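WbbM protein (Klebsiella pneumoniae, PDB 6U4B) is a trimeric bifunctional glycosyltransferase that polymerises O-antigen and carries bound magnesium, with a glycosyltransferase family 8 region following a DUF4422 region. Local coordinates at residues Asn27-Ala40 with Glu92-His106. Sequence-based numbering, arbitrary orientation.
Sequences NSVKIYTSHHKPSA and EELADYVGFMHYRRH
Tyr103 lies against the loop that follows strand 29-35, its CB over one face of the His35 imidazole, 3.6 Å from the ring centroid. With CG wedged between its backbone N and carbonyl carbon (chi1 74°), the phenol reaches along that loop: CD1 meets Ser39 CB at 3.7 Å, and the His36 ring turns an edge toward the phenol face, planes at 76°. His35 is fixed in rotation by bonds at both nitrogens, NE2 with Thr33 OG1 and ND1 donating almost straight, in the ring plane, to Ser39 OG at 2.7 Å. Farther back, on the sheet face of Lys30, Tyr32 and Phe100, Tyr32 OH donates to the anti lone pair of Glu92 OE2 (2.6 Å), and Lys30 NZ adds a long salt bridge to that oxygen. The Tyr32 and Phe100 rings, inclined by 29°, hardly overlap; on the other sheet face Ile31 CG2 packs on Met101 CE. Parallel backbone bonds alternate, Lys30 N to Tyr97 O, then Gly99 N to Lys30 O, weakening at Ser34. From strand 47-51 the chain runs through helix 82-91, packed on Tyr32 and Phe100, to strand 97-102, consistent with a beta-alpha-beta crossover over strand 29-35, which pairs in parallel with both; strand 216-219 pairs antiparallel with 97-102.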
ATOM      1  N   ASN A  27     -21.996   0.522 -57.163  1.00119.52           N
ATOM      2  CA  ASN A  27     -22.735   1.466 -56.330  1.00116.28           C
ATOM      3  C   ASN A  27     -22.677   1.052 -54.859  1.00108.12           C
ATOM      4  O   ASN A  27     -23.151  -0.024 -54.492  1.00110.30           O
ATOM      5  CB  ASN A  27     -24.190   1.559 -56.791  1.00122.45           C
ATOM      6  CG  ASN A  27     -24.756   2.960 -56.655  1.00125.28           C
ATOM      7  OD1 ASN A  27     -24.044   3.950 -56.830  1.00125.18           O
ATOM      8  ND2 ASN A  27     -26.043   3.053 -56.340  1.00126.60           N
ATOM      9  N   SER A  28     -22.106   1.916 -54.021  1.00 97.89           N
ATOM     10  CA  SER A  28     -21.901   1.631 -52.608  1.00 87.96           C
ATOM     11  C   SER A  28     -22.546   2.709 -51.750  1.00 81.72           C
ATOM     12  O   SER A  28     -22.455   3.903 -52.058  1.00 82.02           O
ATOM     13  CB  SER A  28     -20.409   1.533 -52.274  1.00 83.96           C
ATOM     14  OG  SER A  28     -19.754   0.580 -53.099  1.00 89.20           O
ATOM     15  N   VAL A  29     -23.192   2.282 -50.667  1.00 75.73           N
ATOM     16  CA  VAL A  29     -23.867   3.185 -49.746  1.00 71.73           C
ATOM     17  C   VAL A  29     -23.455   2.827 -48.325  1.00 67.00           C
ATOM     18  O   VAL A  29     -23.452   1.649 -47.953  1.00 68.89           O
ATOM     19  CB  VAL A  29     -25.400   3.118 -49.897  1.00 72.23           C
ATOM     20  CG1 VAL A  29     -26.062   4.150 -49.006  1.00 71.34           C
ATOM     21  CG2 VAL A  29     -25.800   3.321 -51.355  1.00 73.11           C
ATOM     22  N   LYS A  30     -23.097   3.842 -47.542  1.00 59.98           N
ATOM     23  CA  LYS A  30     -22.823   3.682 -46.119  1.00 60.26           C
ATOM     24  C   LYS A  30     -23.457   4.855 -45.391  1.00 54.46           C
ATOM     25  O   LYS A  30     -23.074   6.007 -45.620  1.00 54.35           O
ATOM     26  CB  LYS A  30     -21.319   3.611 -45.838  1.00 63.04           C
ATOM     27  CG  LYS A  30     -20.682   2.295 -46.252  1.00 70.42           C
ATOM     28  CD  LYS A  30     -19.169   2.333 -46.112  1.00 75.60           C
ATOM     29  CE  LYS A  30     -18.689   1.387 -45.023  1.00 77.01           C
ATOM     30  NZ  LYS A  30     -17.205   1.267 -45.025  1.00 77.55           N
ATOM     31  N   ILE A  31     -24.432   4.567 -44.535  1.00 48.03           N
ATOM     32  CA  ILE A  31     -25.146   5.584 -43.773  1.00 47.51           C
ATOM     33  C   ILE A  31     -24.917   5.315 -42.294  1.00 49.91           C
ATOM     34  O   ILE A  31     -25.016   4.167 -41.845  1.00 50.03           O
ATOM     35  CB  ILE A  31     -26.648   5.591 -44.105  1.00 49.70           C
ATOM     36  CG1 ILE A  31     -26.859   5.751 -45.611  1.00 52.16           C
ATOM     37  CG2 ILE A  31     -27.355   6.706 -43.349  1.00 50.13           C
ATOM     38  CD1 ILE A  31     -28.292   5.560 -46.046  1.00 52.52           C
ATOM     39  N   TYR A  32     -24.618   6.368 -41.540  1.00 48.89           N
ATOM     40  CA  TYR A  32     -24.261   6.255 -40.134  1.00 44.13           C
ATOM     41  C   TYR A  32     -25.360   6.842 -39.258  1.00 43.95           C
ATOM     42  O   TYR A  32     -25.906   7.906 -39.560  1.00 43.99           O
ATOM     43  CB  TYR A  32     -22.928   6.960 -39.858  1.00 46.12           C
ATOM     44  CG  TYR A  32     -21.784   6.401 -40.671  1.00 45.57           C
ATOM     45  CD1 TYR A  32     -20.934   5.438 -40.142  1.00 42.41           C
ATOM     46  CD2 TYR A  32     -21.565   6.825 -41.977  1.00 48.41           C
ATOM     47  CE1 TYR A  32     -19.893   4.919 -40.887  1.00 44.41           C
ATOM     48  CE2 TYR A  32     -20.529   6.311 -42.730  1.00 47.22           C
ATOM     49  CZ  TYR A  32     -19.696   5.361 -42.181  1.00 46.64           C
ATOM     50  OH  TYR A  32     -18.663   4.848 -42.931  1.00 50.23           O
ATOM     51  N   THR A  33     -25.685   6.139 -38.177  1.00 42.75           N
ATOM     52  CA  THR A  33     -26.660   6.604 -37.201  1.00 43.46           C
ATOM     53  C   THR A  33     -25.953   6.965 -35.900  1.00 44.68           C
ATOM     54  O   THR A  33     -25.026   6.268 -35.472  1.00 44.98           O
ATOM     55  CB  THR A  33     -27.739   5.547 -36.938  1.00 40.75           C
ATOM     56  OG1 THR A  33     -27.122   4.287 -36.638  1.00 42.24           O
ATOM     57  CG2 THR A  33     -28.637   5.390 -38.156  1.00 37.31           C
ATOM     58  N   SER A  34     -26.395   8.053 -35.275  1.00 45.70           N
ATOM     59  CA  SER A  34     -25.752   8.594 -34.084  1.00 42.98           C
ATOM     60  C   SER A  34     -26.529   8.182 -32.839  1.00 40.37           C
ATOM     61  O   SER A  34     -27.715   8.501 -32.708  1.00 41.17           O
ATOM     62  CB  SER A  34     -25.648  10.115 -34.168  1.00 41.47           C
ATOM     63  OG  SER A  34     -24.686  10.497 -35.134  1.00 40.82           O
ATOM     64  N   HIS A  35     -25.853   7.493 -31.927  1.00 40.29           N
ATOM     65  CA  HIS A  35     -26.440   7.050 -30.673  1.00 44.41           C
ATOM     66  C   HIS A  35     -25.628   7.598 -29.506  1.00 43.40           C
ATOM     67  O   HIS A  35     -24.404   7.738 -29.591  1.00 46.62           O
ATOM     68  CB  HIS A  35     -26.491   5.519 -30.590  1.00 43.63           C
ATOM     69  CG  HIS A  35     -27.156   4.864 -31.762  1.00 47.83           C
ATOM     70  ND1 HIS A  35     -28.393   4.260 -31.675  1.00 45.21           N
ATOM     71  CD2 HIS A  35     -26.749   4.704 -33.045  1.00 45.93           C
ATOM     72  CE1 HIS A  35     -28.722   3.762 -32.853  1.00 47.21           C
ATOM     73  NE2 HIS A  35     -27.742   4.017 -33.702  1.00 46.50           N
ATOM     74  N   HIS A  36     -26.323   7.912 -28.413  1.00 43.66           N
ATOM     75  CA  HIS A  36     -25.689   8.368 -27.185  1.00 50.95           C
ATOM     76  C   HIS A  36     -26.079   7.527 -25.978  1.00 49.10           C
ATOM     77  O   HIS A  36     -25.569   7.769 -24.877  1.00 47.65           O
ATOM     78  CB  HIS A  36     -26.030   9.842 -26.921  1.00 54.92           C
ATOM     79  CG  HIS A  36     -27.452  10.073 -26.514  1.00 65.14           C
ATOM     80  ND1 HIS A  36     -28.493  10.093 -27.417  1.00 69.07           N
ATOM     81  CD2 HIS A  36     -28.003  10.297 -25.298  1.00 69.56           C
ATOM     82  CE1 HIS A  36     -29.626  10.317 -26.773  1.00 71.12           C
ATOM     83  NE2 HIS A  36     -29.356  10.444 -25.486  1.00 71.52           N
ATOM     84  N   LYS A  37     -26.967   6.556 -26.151  1.00 48.62           N
ATOM     85  CA  LYS A  37     -27.364   5.653 -25.080  1.00 50.91           C
ATOM     86  C   LYS A  37     -27.812   4.350 -25.725  1.00 50.38           C
ATOM     87  O   LYS A  37     -27.971   4.278 -26.946  1.00 53.78           O
ATOM     88  CB  LYS A  37     -28.483   6.257 -24.222  1.00 52.36           C
ATOM     89  CG  LYS A  37     -29.781   6.535 -24.956  1.00 57.09           C
ATOM     90  CD  LYS A  37     -30.908   6.756 -23.958  1.00 64.84           C
ATOM     91  CE  LYS A  37     -31.917   7.778 -24.461  1.00 67.09           C
ATOM     92  NZ  LYS A  37     -32.999   8.001 -23.459  1.00 70.04           N
ATOM     93  N   PRO A  38     -27.991   3.281 -24.921  1.00 44.17           N
ATOM     94  CA  PRO A  38     -28.533   2.035 -25.486  1.00 50.13           C
ATOM     95  C   PRO A  38     -29.838   2.262 -26.234  1.00 51.31           C
ATOM     96  O   PRO A  38     -30.833   2.699 -25.648  1.00 52.82           O
ATOM     97  CB  PRO A  38     -28.736   1.151 -24.251  1.00 53.69           C
ATOM     98  CG  PRO A  38     -27.686   1.625 -23.298  1.00 52.16           C
ATOM     99  CD  PRO A  38     -27.577   3.107 -23.516  1.00 48.45           C
ATOM    100  N   SER A  39     -29.835   1.985 -27.535  1.00 52.16           N
ATOM    101  CA  SER A  39     -30.978   2.271 -28.386  1.00 48.67           C
ATOM    102  C   SER A  39     -30.935   1.356 -29.598  1.00 50.25           C
ATOM    103  O   SER A  39     -29.862   0.920 -30.026  1.00 50.39           O
ATOM    104  CB  SER A  39     -30.997   3.742 -28.816  1.00 48.72           C
ATOM    105  OG  SER A  39     -29.721   4.154 -29.274  1.00 48.78           O
ATOM    106  N   ALA A  40     -32.115   1.086 -30.156  1.00 49.15           N
ATOM    107  CA  ALA A  40     -32.259   0.058 -31.180  1.00 43.14           C
ATOM    108  C   ALA A  40     -31.439   0.379 -32.423  1.00 49.86           C
ATOM    109  O   ALA A  40     -31.336   1.535 -32.845  1.00 47.52           O
ATOM    110  CB  ALA A  40     -33.733  -0.104 -31.556  1.00 46.78           C
ATOM    111  N   GLU A  92     -12.928   6.773 -42.064  1.00 61.61           N
ATOM    112  CA  GLU A  92     -13.651   5.728 -42.774  1.00 65.02           C
ATOM    113  C   GLU A  92     -13.269   5.685 -44.248  1.00 68.42           C
ATOM    114  O   GLU A  92     -12.998   6.714 -44.874  1.00 65.65           O
ATOM    115  CB  GLU A  92     -15.161   5.938 -42.648  1.00 60.86           C
ATOM    116  CG  GLU A  92     -15.774   5.363 -41.387  1.00 57.45           C
ATOM    117  CD  GLU A  92     -15.827   3.848 -41.406  1.00 58.24           C
ATOM    118  OE1 GLU A  92     -14.808   3.206 -41.066  1.00 55.22           O
ATOM    119  OE2 GLU A  92     -16.886   3.299 -41.776  1.00 56.94           O
ATOM    120  N   GLU A  93     -13.250   4.472 -44.800  1.00 66.86           N
ATOM    121  CA  GLU A  93     -13.162   4.289 -46.244  1.00 68.10           C
ATOM    122  C   GLU A  93     -14.536   4.574 -46.836  1.00 67.08           C
ATOM    123  O   GLU A  93     -15.485   3.812 -46.628  1.00 65.04           O
ATOM    124  CB  GLU A  93     -12.682   2.884 -46.595  1.00 72.92           C
ATOM    125  CG  GLU A  93     -11.181   2.796 -46.827  1.00 81.08           C
ATOM    126  CD  GLU A  93     -10.783   1.589 -47.651  1.00 90.31           C
ATOM    127  OE1 GLU A  93     -11.251   0.474 -47.341  1.00 92.97           O
ATOM    128  OE2 GLU A  93     -10.005   1.756 -48.616  1.00 94.72           O
ATOM    129  N   LEU A  94     -14.642   5.674 -47.575  1.00 68.85           N
ATOM    130  CA  LEU A  94     -15.934   6.210 -47.974  1.00 65.67           C
ATOM    131  C   LEU A  94     -16.521   5.416 -49.133  1.00 70.97           C
ATOM    132  O   LEU A  94     -15.853   5.187 -50.147  1.00 76.99           O
ATOM    133  CB  LEU A  94     -15.789   7.679 -48.361  1.00 59.97           C
ATOM    134  CG  LEU A  94     -14.918   8.490 -47.402  1.00 54.31           C
ATOM    135  CD1 LEU A  94     -14.636   9.861 -47.974  1.00 49.73           C
ATOM    136  CD2 LEU A  94     -15.575   8.604 -46.033  1.00 50.89           C
ATOM    137  N   ALA A  95     -17.777   5.005 -48.982  1.00 69.97           N
ATOM    138  CA  ALA A  95     -18.510   4.388 -50.073  1.00 69.99           C
ATOM    139  C   ALA A  95     -18.840   5.439 -51.133  1.00 71.39           C
ATOM    140  O   ALA A  95     -18.547   6.628 -50.981  1.00 69.92           O
ATOM    141  CB  ALA A  95     -19.778   3.719 -49.547  1.00 65.27           C
ATOM    142  N   ASP A  96     -19.463   4.989 -52.225  1.00 73.64           N
ATOM    143  CA  ASP A  96     -19.864   5.916 -53.279  1.00 73.71           C
ATOM    144  C   ASP A  96     -20.859   6.949 -52.766  1.00 68.73           C
ATOM    145  O   ASP A  96     -20.911   8.071 -53.283  1.00 65.45           O
ATOM    146  CB  ASP A  96     -20.455   5.149 -54.461  1.00 76.77           C
ATOM    147  CG  ASP A  96     -19.459   4.198 -55.097  1.00 81.70           C
ATOM    148  OD1 ASP A  96     -18.257   4.533 -55.139  1.00 83.13           O
ATOM    149  OD2 ASP A  96     -19.877   3.113 -55.552  1.00 86.32           O
ATOM    150  N   TYR A  97     -21.649   6.594 -51.754  1.00 64.52           N
ATOM    151  CA  TYR A  97     -22.578   7.513 -51.114  1.00 65.18           C
ATOM    152  C   TYR A  97     -22.389   7.430 -49.607  1.00 62.41           C
ATOM    153  O   TYR A  97     -22.333   6.330 -49.049  1.00 63.50           O
ATOM    154  CB  TYR A  97     -24.029   7.191 -51.489  1.00 67.26           C
ATOM    155  CG  TYR A  97     -24.411   7.622 -52.886  1.00 72.07           C
ATOM    156  CD1 TYR A  97     -25.131   8.790 -53.099  1.00 73.56           C
ATOM    157  CD2 TYR A  97     -24.043   6.868 -53.991  1.00 75.81           C
ATOM    158  CE1 TYR A  97     -25.480   9.193 -54.376  1.00 78.66           C
ATOM    159  CE2 TYR A  97     -24.388   7.262 -55.273  1.00 80.77           C
ATOM    160  CZ  TYR A  97     -25.105   8.425 -55.459  1.00 80.91           C
ATOM    161  OH  TYR A  97     -25.451   8.823 -56.731  1.00 82.30           O
ATOM    162  N   VAL A  98     -22.287   8.587 -48.957  1.00 58.94           N
ATOM    163  CA  VAL A  98     -22.088   8.677 -47.514  1.00 56.51           C
ATOM    164  C   VAL A  98     -23.265   9.436 -46.920  1.00 51.52           C
ATOM    165  O   VAL A  98     -23.637  10.504 -47.419  1.00 47.40           O
ATOM    166  CB  VAL A  98     -20.754   9.366 -47.167  1.00 56.62           C
ATOM    167  CG1 VAL A  98     -20.594   9.500 -45.660  1.00 49.78           C
ATOM    168  CG2 VAL A  98     -19.586   8.593 -47.760  1.00 60.34           C
ATOM    169  N   GLY A  99     -23.845   8.887 -45.848  1.00 48.91           N
ATOM    170  CA  GLY A  99     -25.048   9.451 -45.275  1.00 49.07           C
ATOM    171  C   GLY A  99     -25.029   9.411 -43.760  1.00 48.97           C
ATOM    172  O   GLY A  99     -24.224   8.713 -43.140  1.00 45.97           O
ATOM    173  N   PHE A 100     -25.943  10.182 -43.175  1.00 47.26           N
ATOM    174  CA  PHE A 100     -26.069  10.289 -41.729  1.00 42.81           C
ATOM    175  C   PHE A 100     -27.535  10.448 -41.362  1.00 44.29           C
ATOM    176  O   PHE A 100     -28.252  11.245 -41.973  1.00 47.06           O
ATOM    177  CB  PHE A 100     -25.267  11.474 -41.173  1.00 39.74           C
ATOM    178  CG  PHE A 100     -23.805  11.419 -41.497  1.00 39.19           C
ATOM    179  CD1 PHE A 100     -23.317  12.012 -42.645  1.00 41.08           C
ATOM    180  CD2 PHE A 100     -22.919  10.770 -40.654  1.00 44.29           C
ATOM    181  CE1 PHE A 100     -21.971  11.962 -42.949  1.00 47.06           C
ATOM    182  CE2 PHE A 100     -21.572  10.715 -40.949  1.00 46.07           C
ATOM    183  CZ  PHE A 100     -21.096  11.312 -42.099  1.00 48.02           C
ATOM    184  N   MET A 101     -27.971   9.681 -40.365  1.00 45.07           N
ATOM    185  CA  MET A 101     -29.325   9.764 -39.840  1.00 39.26           C
ATOM    186  C   MET A 101     -29.263   9.733 -38.320  1.00 40.24           C
ATOM    187  O   MET A 101     -28.247   9.359 -37.730  1.00 34.28           O
ATOM    188  CB  MET A 101     -30.207   8.620 -40.368  1.00 38.00           C
ATOM    189  CG  MET A 101     -30.328   8.579 -41.888  1.00 39.80           C
ATOM    190  SD  MET A 101     -31.531   7.388 -42.530  1.00 45.33           S
ATOM    191  CE  MET A 101     -30.801   5.834 -42.023  1.00 42.20           C
ATOM    192  N   HIS A 102     -30.354  10.155 -37.689  1.00 46.58           N
ATOM    193  CA  HIS A 102     -30.462  10.072 -36.241  1.00 45.25           C
ATOM    194  C   HIS A 102     -30.784   8.635 -35.829  1.00 44.69           C
ATOM    195  O   HIS A 102     -30.988   7.754 -36.667  1.00 44.44           O
ATOM    196  CB  HIS A 102     -31.514  11.051 -35.729  1.00 50.12           C
ATOM    197  CG  HIS A 102     -31.306  12.456 -36.201  1.00 55.83           C
ATOM    198  ND1 HIS A 102     -30.250  13.234 -35.777  1.00 55.23           N
ATOM    199  CD2 HIS A 102     -32.011  13.220 -37.069  1.00 57.14           C
ATOM    200  CE1 HIS A 102     -30.315  14.418 -36.361  1.00 54.11           C
ATOM    201  NE2 HIS A 102     -31.375  14.435 -37.149  1.00 56.68           N
ATOM    202  N   TYR A 103     -30.825   8.383 -34.518  1.00 44.19           N
ATOM    203  CA  TYR A 103     -31.077   7.033 -34.030  1.00 48.94           C
ATOM    204  C   TYR A 103     -32.561   6.707 -33.936  1.00 46.77           C
ATOM    205  O   TYR A 103     -32.926   5.530 -34.020  1.00 49.68           O
ATOM    206  CB  TYR A 103     -30.406   6.805 -32.662  1.00 49.94           C
ATOM    207  CG  TYR A 103     -31.064   7.476 -31.475  1.00 48.54           C
ATOM    208  CD1 TYR A 103     -31.922   6.768 -30.641  1.00 46.48           C
ATOM    209  CD2 TYR A 103     -30.801   8.806 -31.166  1.00 51.34           C
ATOM    210  CE1 TYR A 103     -32.514   7.368 -29.542  1.00 49.07           C
ATOM    211  CE2 TYR A 103     -31.393   9.420 -30.064  1.00 51.93           C
ATOM    212  CZ  TYR A 103     -32.249   8.694 -29.260  1.00 54.24           C
ATOM    213  OH  TYR A 103     -32.837   9.296 -28.170  1.00 59.15           O
ATOM    214  N   ARG A 104     -33.426   7.709 -33.773  1.00 49.32           N
ATOM    215  CA  ARG A 104     -34.866   7.490 -33.819  1.00 56.50           C
ATOM    216  C   ARG A 104     -35.543   8.309 -34.912  1.00 51.77           C
ATOM    217  O   ARG A 104     -36.776   8.360 -34.965  1.00 52.03           O
ATOM    218  CB  ARG A 104     -35.498   7.790 -32.457  1.00 61.07           C
ATOM    219  CG  ARG A 104     -35.517   6.596 -31.525  1.00 71.00           C
ATOM    220  CD  ARG A 104     -35.818   7.000 -30.093  1.00 75.75           C
ATOM    221  NE  ARG A 104     -37.148   7.574 -29.930  1.00 78.81           N
ATOM    222  CZ  ARG A 104     -37.652   7.946 -28.758  1.00 80.59           C
ATOM    223  NH1 ARG A 104     -38.873   8.459 -28.690  1.00 80.01           N
ATOM    224  NH2 ARG A 104     -36.933   7.802 -27.654  1.00 80.86           N
ATOM    225  N   ARG A 105     -34.768   8.964 -35.774  1.00 49.93           N
ATOM    226  CA  ARG A 105     -35.298   9.716 -36.905  1.00 53.60           C
ATOM    227  C   ARG A 105     -34.497   9.335 -38.139  1.00 46.90           C
ATOM    228  O   ARG A 105     -33.268   9.459 -38.146  1.00 45.28           O
ATOM    229  CB  ARG A 105     -35.228  11.226 -36.654  1.00 53.84           C
ATOM    230  CG  ARG A 105     -36.162  11.719 -35.563  1.00 58.76           C
ATOM    231  CD  ARG A 105     -35.749  13.096 -35.076  1.00 66.72           C
ATOM    232  NE  ARG A 105     -36.754  13.702 -34.205  1.00 77.77           N
ATOM    233  CZ  ARG A 105     -36.784  13.566 -32.883  1.00 84.11           C
ATOM    234  NH1 ARG A 105     -35.864  12.836 -32.265  1.00 83.13           N
ATOM    235  NH2 ARG A 105     -37.738  14.159 -32.178  1.00 89.35           N
ATOM    236  N   HIS A 106     -35.186   8.860 -39.170  1.00 46.09           N
ATOM    237  CA  HIS A 106     -34.544   8.334 -40.366  1.00 50.42           C
ATOM    238  C   HIS A 106     -35.186   8.954 -41.602  1.00 56.03           C
ATOM    239  O   HIS A 106     -36.109   9.769 -41.512  1.00 51.27           O
ATOM    240  CB  HIS A 106     -34.641   6.802 -40.403  1.00 51.87           C
ATOM    241  CG  HIS A 106     -34.082   6.135 -39.185  1.00 54.81           C
ATOM    242  ND1 HIS A 106     -34.814   5.256 -38.415  1.00 57.24           N
ATOM    243  CD2 HIS A 106     -32.862   6.219 -38.604  1.00 53.96           C
ATOM    244  CE1 HIS A 106     -34.069   4.829 -37.411  1.00 57.64           C
ATOM    245  NE2 HIS A 106     -32.880   5.397 -37.502  1.00 53.87           N
TER
HETATM  246  O   HOH W   1     -29.321  10.851 -33.221  1.00 39.02           O
HETATM  247  O   HOH W   2     -25.744  10.961 -37.472  1.00 39.30           O
HETATM  248  O   HOH W   3     -32.649   3.588 -31.817  1.00 46.13           O